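PDB 7BTG: GEO10716p1 from Drosophila melanogaster, which probably removes phosphate from phosphorylated arginine in proteins, as an arginine phosphatase of the low molecular weight protein tyrosine phosphatase family. Local coordinates for residues Q74-F79 / A98-S103. The protein carries 1 engineered substitution. Sequence-based numbering, arbitrary orientation.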
ATOM      1  N   GLN A  74     -10.233  11.298   8.165  1.00 39.50           N
ATOM      2  CA  GLN A  74     -11.042  11.333   6.947  1.00 42.52           C
ATOM      3  C   GLN A  74     -10.759  10.142   6.054  1.00 42.32           C
ATOM      4  O   GLN A  74     -11.668   9.628   5.390  1.00 41.72           O
ATOM      5  CB  GLN A  74     -10.777  12.619   6.155  1.00 45.53           C
ATOM      6  CG  GLN A  74     -11.741  13.755   6.438  1.00 56.30           C
ATOM      7  CD  GLN A  74     -13.121  13.567   5.811  1.00 62.63           C
ATOM      8  OE1 GLN A  74     -13.396  12.575   5.116  1.00 56.77           O
ATOM      9  NE2 GLN A  74     -14.001  14.534   6.057  1.00 64.59           N
ATOM     10  N   ASP A  75      -9.507   9.689   6.036  1.00 34.47           N
ATOM     11  CA  ASP A  75      -9.139   8.568   5.186  1.00 39.30           C
ATOM     12  C   ASP A  75      -9.992   7.337   5.477  1.00 38.12           C
ATOM     13  O   ASP A  75     -10.383   6.619   4.555  1.00 39.06           O
ATOM     14  CB  ASP A  75      -7.657   8.257   5.362  1.00 36.61           C
ATOM     15  CG  ASP A  75      -6.783   9.297   4.723  1.00 36.64           C
ATOM     16  OD1 ASP A  75      -7.149   9.755   3.627  1.00 41.12           O
ATOM     17  OD2 ASP A  75      -5.740   9.654   5.309  1.00 39.70           O
ATOM     18  N   PHE A  76     -10.319   7.097   6.744  1.00 35.91           N
ATOM     19  CA  PHE A  76     -11.050   5.889   7.102  1.00 36.46           C
ATOM     20  C   PHE A  76     -12.477   5.871   6.564  1.00 41.62           C
ATOM     21  O   PHE A  76     -13.076   4.790   6.466  1.00 42.41           O
ATOM     22  CB  PHE A  76     -11.057   5.733   8.620  1.00 32.34           C
ATOM     23  CG  PHE A  76      -9.740   5.297   9.174  1.00 34.95           C
ATOM     24  CD1 PHE A  76      -9.496   3.959   9.440  1.00 27.54           C
ATOM     25  CD2 PHE A  76      -8.725   6.219   9.399  1.00 33.75           C
ATOM     26  CE1 PHE A  76      -8.276   3.553   9.945  1.00 29.04           C
ATOM     27  CE2 PHE A  76      -7.498   5.810   9.909  1.00 32.45           C
ATOM     28  CZ  PHE A  76      -7.279   4.473  10.171  1.00 28.17           C
ATOM     29  N   TYR A  77     -13.032   7.029   6.223  1.00 38.06           N
ATOM     30  CA  TYR A  77     -14.364   7.119   5.645  1.00 43.52           C
ATOM     31  C   TYR A  77     -14.356   7.235   4.127  1.00 44.42           C
ATOM     32  O   TYR A  77     -15.402   7.031   3.506  1.00 47.31           O
ATOM     33  CB  TYR A  77     -15.110   8.327   6.220  1.00 38.51           C
ATOM     34  CG  TYR A  77     -15.280   8.298   7.725  1.00 38.60           C
ATOM     35  CD1 TYR A  77     -16.230   7.485   8.315  1.00 41.49           C
ATOM     36  CD2 TYR A  77     -14.503   9.090   8.546  1.00 38.86           C
ATOM     37  CE1 TYR A  77     -16.397   7.465   9.673  1.00 40.30           C
ATOM     38  CE2 TYR A  77     -14.667   9.077   9.912  1.00 39.74           C
ATOM     39  CZ  TYR A  77     -15.616   8.268  10.464  1.00 39.83           C
ATOM     40  OH  TYR A  77     -15.784   8.243  11.816  1.00 40.75           O
ATOM     41  N   ASP A  78     -13.211   7.553   3.521  1.00 41.10           N
ATOM     42  CA  ASP A  78     -13.130   7.804   2.089  1.00 41.07           C
ATOM     43  C   ASP A  78     -12.514   6.657   1.293  1.00 42.93           C
ATOM     44  O   ASP A  78     -12.243   6.838   0.108  1.00 46.10           O
ATOM     45  CB  ASP A  78     -12.327   9.078   1.815  1.00 43.97           C
ATOM     46  CG  ASP A  78     -12.978  10.322   2.402  1.00 53.56           C
ATOM     47  OD1 ASP A  78     -14.224  10.350   2.550  1.00 49.60           O
ATOM     48  OD2 ASP A  78     -12.227  11.272   2.714  1.00 50.25           O
ATOM     49  N   PHE A  79     -12.251   5.501   1.894  1.00 36.48           N
ATOM     50  CA  PHE A  79     -11.648   4.426   1.118  1.00 37.92           C
ATOM     51  C   PHE A  79     -12.397   3.131   1.370  1.00 36.30           C
ATOM     52  O   PHE A  79     -12.986   2.933   2.434  1.00 36.89           O
ATOM     53  CB  PHE A  79     -10.151   4.250   1.424  1.00 34.27           C
ATOM     54  CG  PHE A  79      -9.294   5.352   0.874  1.00 37.02           C
ATOM     55  CD1 PHE A  79      -8.755   5.254  -0.394  1.00 35.27           C
ATOM     56  CD2 PHE A  79      -9.051   6.503   1.616  1.00 32.34           C
ATOM     57  CE1 PHE A  79      -7.982   6.285  -0.915  1.00 36.78           C
ATOM     58  CE2 PHE A  79      -8.281   7.525   1.112  1.00 33.14           C
ATOM     59  CZ  PHE A  79      -7.739   7.424  -0.152  1.00 32.23           C
ATOM     60  N   ALA A  98     -11.143   2.022  15.320  1.00 30.28           N
ATOM     61  CA  ALA A  98     -12.044   1.877  16.454  1.00 25.46           C
ATOM     62  C   ALA A  98     -12.109   3.124  17.331  1.00 32.46           C
ATOM     63  O   ALA A  98     -13.023   3.237  18.153  1.00 33.42           O
ATOM     64  CB  ALA A  98     -11.628   0.667  17.280  1.00 25.31           C
ATOM     65  N   SER A  99     -11.200   4.077  17.166  1.00 30.56           N
ATOM     66  CA  SER A  99     -11.322   5.310  17.930  1.00 31.58           C
ATOM     67  C   SER A  99     -12.266   6.325  17.287  1.00 34.92           C
ATOM     68  O   SER A  99     -12.594   7.329  17.922  1.00 30.59           O
ATOM     69  CB  SER A  99      -9.946   5.949  18.113  1.00 29.31           C
ATOM     70  OG  SER A  99      -9.638   6.776  16.993  1.00 32.33           O
ATOM     71  N   LEU A 100     -12.677   6.125  16.038  1.00 36.23           N
ATOM     72  CA  LEU A 100     -13.584   7.052  15.370  1.00 40.76           C
ATOM     73  C   LEU A 100     -15.017   6.693  15.754  1.00 43.34           C
ATOM     74  O   LEU A 100     -15.445   5.556  15.539  1.00 40.30           O
ATOM     75  CB  LEU A 100     -13.388   6.979  13.857  1.00 40.14           C
ATOM     76  CG  LEU A 100     -11.939   7.220  13.441  1.00 36.86           C
ATOM     77  CD1 LEU A 100     -11.726   7.039  11.921  1.00 31.91           C
ATOM     78  CD2 LEU A 100     -11.510   8.608  13.928  1.00 36.99           C
ATOM     79  N   THR A 101     -15.753   7.656  16.331  1.00 53.63           N
ATOM     80  CA  THR A 101     -17.049   7.336  16.933  1.00 46.93           C
ATOM     81  C   THR A 101     -18.035   6.803  15.902  1.00 56.70           C
ATOM     82  O   THR A 101     -18.517   5.668  16.067  1.00 62.85           O
ATOM     83  CB  THR A 101     -17.594   8.542  17.704  1.00 48.71           C
ATOM     84  N   PRO A 102     -18.350   7.520  14.797  1.00 55.83           N
ATOM     85  CA  PRO A 102     -19.048   6.819  13.711  1.00 47.05           C
ATOM     86  C   PRO A 102     -18.097   5.798  13.102  1.00 47.85           C
ATOM     87  O   PRO A 102     -17.170   6.176  12.381  1.00 48.22           O
ATOM     88  CB  PRO A 102     -19.426   7.935  12.729  1.00 44.82           C
ATOM     89  CG  PRO A 102     -18.454   9.004  12.985  1.00 50.48           C
ATOM     90  CD  PRO A 102     -18.003   8.906  14.420  1.00 51.27           C
ATOM     91  N   SER A 103     -18.279   4.522  13.431  1.00 43.57           N
ATOM     92  CA  SER A 103     -17.385   3.482  12.948  1.00 46.90           C
ATOM     93  C   SER A 103     -17.269   3.540  11.425  1.00 48.11           C
ATOM     94  O   SER A 103     -18.289   3.674  10.736  1.00 42.35           O
ATOM     95  CB  SER A 103     -17.887   2.105  13.370  1.00 44.98           C
ATOM     96  OG  SER A 103     -17.535   1.825  14.713  1.00 48.39           O
TER
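Tyr77 reaches across to the turn after helix 87-99 and hydrogen-bonds the backbone of Pro102. Its OH donates to Pro102 O at 2.6 Å. The hydroxyl lies in the carbonyl plane, on a lone pair, with a C=O...O angle of 142°. Pro102 O in turn sits at the edge of the Tyr77 ring, in the ring plane.

The side chains of Tyr77 and Pro102 cross at about a right angle. Pro102 CG comes within 3.0 Å of Tyr77 OH, a tight approach for carbon and oxygen, and within 3.9 Å of Tyr77 CZ. Across the contact, it is the hydrogen bond to the carbonyl that fixes the phenol tip. On the same turn, Leu100 CB lies 3.4 Å from Tyr77 OH.

Leu100 points toward helix 73-78 and serves both aromatic residues through one methyl. Its CD1 is 3.6 Å from Phe76 CB and 4.1 Å from Tyr77 CE2. The Leu100 and Phe76 side chains cross at about a right angle, and the methyl meets Phe76 near CB and CG. Leu100 CG is anti to its carbonyl carbon, and chi2 of 176° extends CD1 toward Phe76.

Phe76 is the buried member of the group. Its side chain also packs on Leu93, Met96 and Ala97 of helix 87-99, and on Pro104 and Cys106 in the segment leading to strand 107-110. Tyr77 and Pro102 are exposed, so this is the surface margin of that apolar cluster. The contact joins helix 73-78 to the loop between helix 87-99 and strand 107-110, a peripheral helix-to-loop contact in the alpha/beta fold of low molecular weight phosphatases, built on a parallel four-stranded sheet of order 2-1-3-4.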